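Local coordinates for 3-carboxy-cis,cis-muconate cycloisomerase (Acinetobacter calcoaceticus, PDB 1Q5N), which is a cycloisomerase of the fumarase/aspartase superfamily, whose members are largely helical, tetrameric enzymes, at residues Asn80-Phe85 with Asp112-Ala117. Sequence-based numbering, arbitrary orientation.
Sequences NIAIPF and DILDTA
Beside the flat amide of N80, CD1 of L114 lies 4.1 Å from both N80 CB and N80 OD1, the two side chains meeting at a slant. The other flat group, the F85 ring, has A82 O at its edge, in the ring plane. The same N80 OD1 accepts from I83 N at 3.0 Å, with an N-H...O angle of 159°, the donor tilted 16° from the carbonyl plane. Asparagine suits this place because its short side chain can turn back, CG lying between the backbone N and the carbonyl carbon (chi1 75°), to take up an amide N-H of the first turn, which has no carbonyl of a preceding turn to bond to. A82 brings its methyl to L114, CB lying 3.9 Å from L114 CG, and so small a side chain suits the close approach here, A82 CA lying 6.7 Å from L114 CA. Leucine is apt across from this methyl: its fork straddles it, CD1 at 3.9 Å and CD2 at 4.2 Å from A82 CB, and M30 and W324 also pack on this side chain. The acidic D112 and D115 of the same helix turn to other partners, D112 hydrogen-bonding H231 and D115 forming a salt bridge with R234. The arrangement is an asparagine-capped helix start, at 82-94, packed through the A82 methyl and the branched L114 against the long helix 110-146 in a largely helical lyase-family fold.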
ATOM      1  N   ASN A  80      -0.323 -26.025  -4.023  1.00 36.13           N
ATOM      2  CA  ASN A  80       0.846 -25.827  -3.171  1.00 35.80           C
ATOM      3  C   ASN A  80       1.927 -26.838  -3.520  1.00 36.85           C
ATOM      4  O   ASN A  80       1.659 -27.872  -4.123  1.00 36.67           O
ATOM      5  CB  ASN A  80       0.535 -25.843  -1.653  1.00 37.71           C
ATOM      6  CG  ASN A  80       0.274 -27.213  -1.091  1.00 38.85           C
ATOM      7  OD1 ASN A  80       1.143 -28.108  -1.094  1.00 40.77           O
ATOM      8  ND2 ASN A  80      -0.933 -27.385  -0.571  1.00 41.23           N
ATOM      9  N   ILE A  81       3.155 -26.505  -3.158  1.00 35.98           N
ATOM     10  CA  ILE A  81       4.294 -27.319  -3.454  1.00 37.30           C
ATOM     11  C   ILE A  81       4.416 -28.562  -2.607  1.00 38.05           C
ATOM     12  O   ILE A  81       4.955 -29.565  -3.072  1.00 37.66           O
ATOM     13  CB  ILE A  81       5.577 -26.517  -3.238  1.00 38.69           C
ATOM     14  CG1 ILE A  81       5.523 -25.268  -4.098  1.00 39.33           C
ATOM     15  CG2 ILE A  81       6.803 -27.353  -3.622  1.00 40.61           C
ATOM     16  CD1 ILE A  81       6.626 -24.286  -3.723  1.00 43.33           C
ATOM     17  N   ALA A  82       3.929 -28.509  -1.371  1.00 37.88           N
ATOM     18  CA  ALA A  82       4.122 -29.649  -0.487  1.00 38.97           C
ATOM     19  C   ALA A  82       3.509 -30.952  -0.976  1.00 39.41           C
ATOM     20  O   ALA A  82       4.148 -31.996  -0.883  1.00 40.75           O
ATOM     21  CB  ALA A  82       3.623 -29.332   0.901  1.00 37.48           C
ATOM     22  N   ILE A  83       2.293 -30.895  -1.510  1.00 39.10           N
ATOM     23  CA  ILE A  83       1.607 -32.103  -1.966  1.00 38.65           C
ATOM     24  C   ILE A  83       2.397 -32.926  -3.004  1.00 39.85           C
ATOM     25  O   ILE A  83       2.646 -34.102  -2.787  1.00 40.01           O
ATOM     26  CB  ILE A  83       0.158 -31.737  -2.453  1.00 39.06           C
ATOM     27  CG1 ILE A  83      -0.735 -31.466  -1.230  1.00 38.50           C
ATOM     28  CG2 ILE A  83      -0.468 -32.869  -3.269  1.00 38.18           C
ATOM     29  CD1 ILE A  83      -2.044 -30.809  -1.548  1.00 38.75           C
ATOM     30  N   PRO A  84       2.820 -32.316  -4.120  1.00 40.28           N
ATOM     31  CA  PRO A  84       3.570 -33.073  -5.123  1.00 40.64           C
ATOM     32  C   PRO A  84       4.971 -33.383  -4.591  1.00 41.41           C
ATOM     33  O   PRO A  84       5.611 -34.323  -5.016  1.00 42.44           O
ATOM     34  CB  PRO A  84       3.630 -32.118  -6.307  1.00 41.59           C
ATOM     35  CG  PRO A  84       2.527 -31.124  -6.041  1.00 41.50           C
ATOM     36  CD  PRO A  84       2.563 -30.944  -4.589  1.00 40.46           C
ATOM     37  N   PHE A  85       5.456 -32.570  -3.670  1.00 40.39           N
ATOM     38  CA  PHE A  85       6.764 -32.815  -3.131  1.00 40.37           C
ATOM     39  C   PHE A  85       6.728 -34.107  -2.288  1.00 41.49           C
ATOM     40  O   PHE A  85       7.636 -34.926  -2.378  1.00 42.74           O
ATOM     41  CB  PHE A  85       7.197 -31.622  -2.288  1.00 38.23           C
ATOM     42  CG  PHE A  85       8.202 -31.961  -1.239  1.00 38.05           C
ATOM     43  CD1 PHE A  85       9.555 -32.042  -1.544  1.00 40.01           C
ATOM     44  CD2 PHE A  85       7.803 -32.186   0.073  1.00 37.68           C
ATOM     45  CE1 PHE A  85      10.490 -32.352  -0.542  1.00 39.21           C
ATOM     46  CE2 PHE A  85       8.730 -32.496   1.077  1.00 37.56           C
ATOM     47  CZ  PHE A  85      10.063 -32.571   0.774  1.00 38.86           C
ATOM     48  N   ASP A 112       2.220 -27.557   7.657  1.00 30.35           N
ATOM     49  CA  ASP A 112       3.243 -27.758   8.680  1.00 31.92           C
ATOM     50  C   ASP A 112       4.627 -27.713   8.011  1.00 31.98           C
ATOM     51  O   ASP A 112       5.530 -27.037   8.480  1.00 30.53           O
ATOM     52  CB  ASP A 112       3.103 -29.115   9.371  1.00 31.33           C
ATOM     53  CG  ASP A 112       1.783 -29.272  10.101  1.00 33.66           C
ATOM     54  OD1 ASP A 112       1.309 -28.280  10.715  1.00 33.96           O
ATOM     55  OD2 ASP A 112       1.221 -30.401  10.064  1.00 34.09           O
ATOM     56  N   ILE A 113       4.781 -28.434   6.906  1.00 31.60           N
ATOM     57  CA  ILE A 113       6.057 -28.493   6.231  1.00 32.61           C
ATOM     58  C   ILE A 113       6.411 -27.128   5.567  1.00 32.62           C
ATOM     59  O   ILE A 113       7.550 -26.695   5.595  1.00 32.87           O
ATOM     60  CB  ILE A 113       6.025 -29.607   5.147  1.00 33.93           C
ATOM     61  CG1 ILE A 113       5.697 -30.958   5.785  1.00 35.72           C
ATOM     62  CG2 ILE A 113       7.346 -29.648   4.392  1.00 33.68           C
ATOM     63  CD1 ILE A 113       6.574 -31.355   6.961  1.00 35.30           C
ATOM     64  N   LEU A 114       5.428 -26.473   4.961  1.00 31.56           N
ATOM     65  CA  LEU A 114       5.664 -25.186   4.307  1.00 30.77           C
ATOM     66  C   LEU A 114       6.016 -24.097   5.327  1.00 30.37           C
ATOM     67  O   LEU A 114       7.000 -23.390   5.124  1.00 30.34           O
ATOM     68  CB  LEU A 114       4.435 -24.799   3.468  1.00 29.75           C
ATOM     69  CG  LEU A 114       4.276 -25.774   2.275  1.00 29.12           C
ATOM     70  CD1 LEU A 114       2.960 -25.571   1.623  1.00 29.50           C
ATOM     71  CD2 LEU A 114       5.396 -25.589   1.254  1.00 25.78           C
ATOM     72  N   ASP A 115       5.247 -23.976   6.421  1.00 28.83           N
ATOM     73  CA  ASP A 115       5.560 -22.968   7.441  1.00 30.57           C
ATOM     74  C   ASP A 115       6.899 -23.260   8.157  1.00 32.08           C
ATOM     75  O   ASP A 115       7.653 -22.323   8.514  1.00 32.34           O
ATOM     76  CB  ASP A 115       4.479 -22.879   8.523  1.00 30.04           C
ATOM     77  CG  ASP A 115       3.243 -22.150   8.071  1.00 30.46           C
ATOM     78  OD1 ASP A 115       3.217 -21.608   6.938  1.00 29.83           O
ATOM     79  OD2 ASP A 115       2.290 -22.127   8.872  1.00 29.31           O
ATOM     80  N   THR A 116       7.203 -24.549   8.371  1.00 31.38           N
ATOM     81  CA  THR A 116       8.453 -24.877   9.028  1.00 30.76           C
ATOM     82  C   THR A 116       9.624 -24.532   8.085  1.00 30.36           C
ATOM     83  O   THR A 116      10.612 -23.952   8.511  1.00 29.02           O
ATOM     84  CB  THR A 116       8.511 -26.395   9.499  1.00 29.75           C
ATOM     85  OG1 THR A 116       7.561 -26.614  10.559  1.00 27.49           O
ATOM     86  CG2 THR A 116       9.923 -26.736   9.987  1.00 27.39           C
ATOM     87  N   ALA A 117       9.501 -24.864   6.804  1.00 30.49           N
ATOM     88  CA  ALA A 117      10.601 -24.533   5.885  1.00 32.01           C
ATOM     89  C   ALA A 117      10.718 -22.980   5.815  1.00 32.63           C
ATOM     90  O   ALA A 117      11.829 -22.426   5.737  1.00 32.93           O
ATOM     91  CB  ALA A 117      10.355 -25.121   4.490  1.00 29.61           C
TER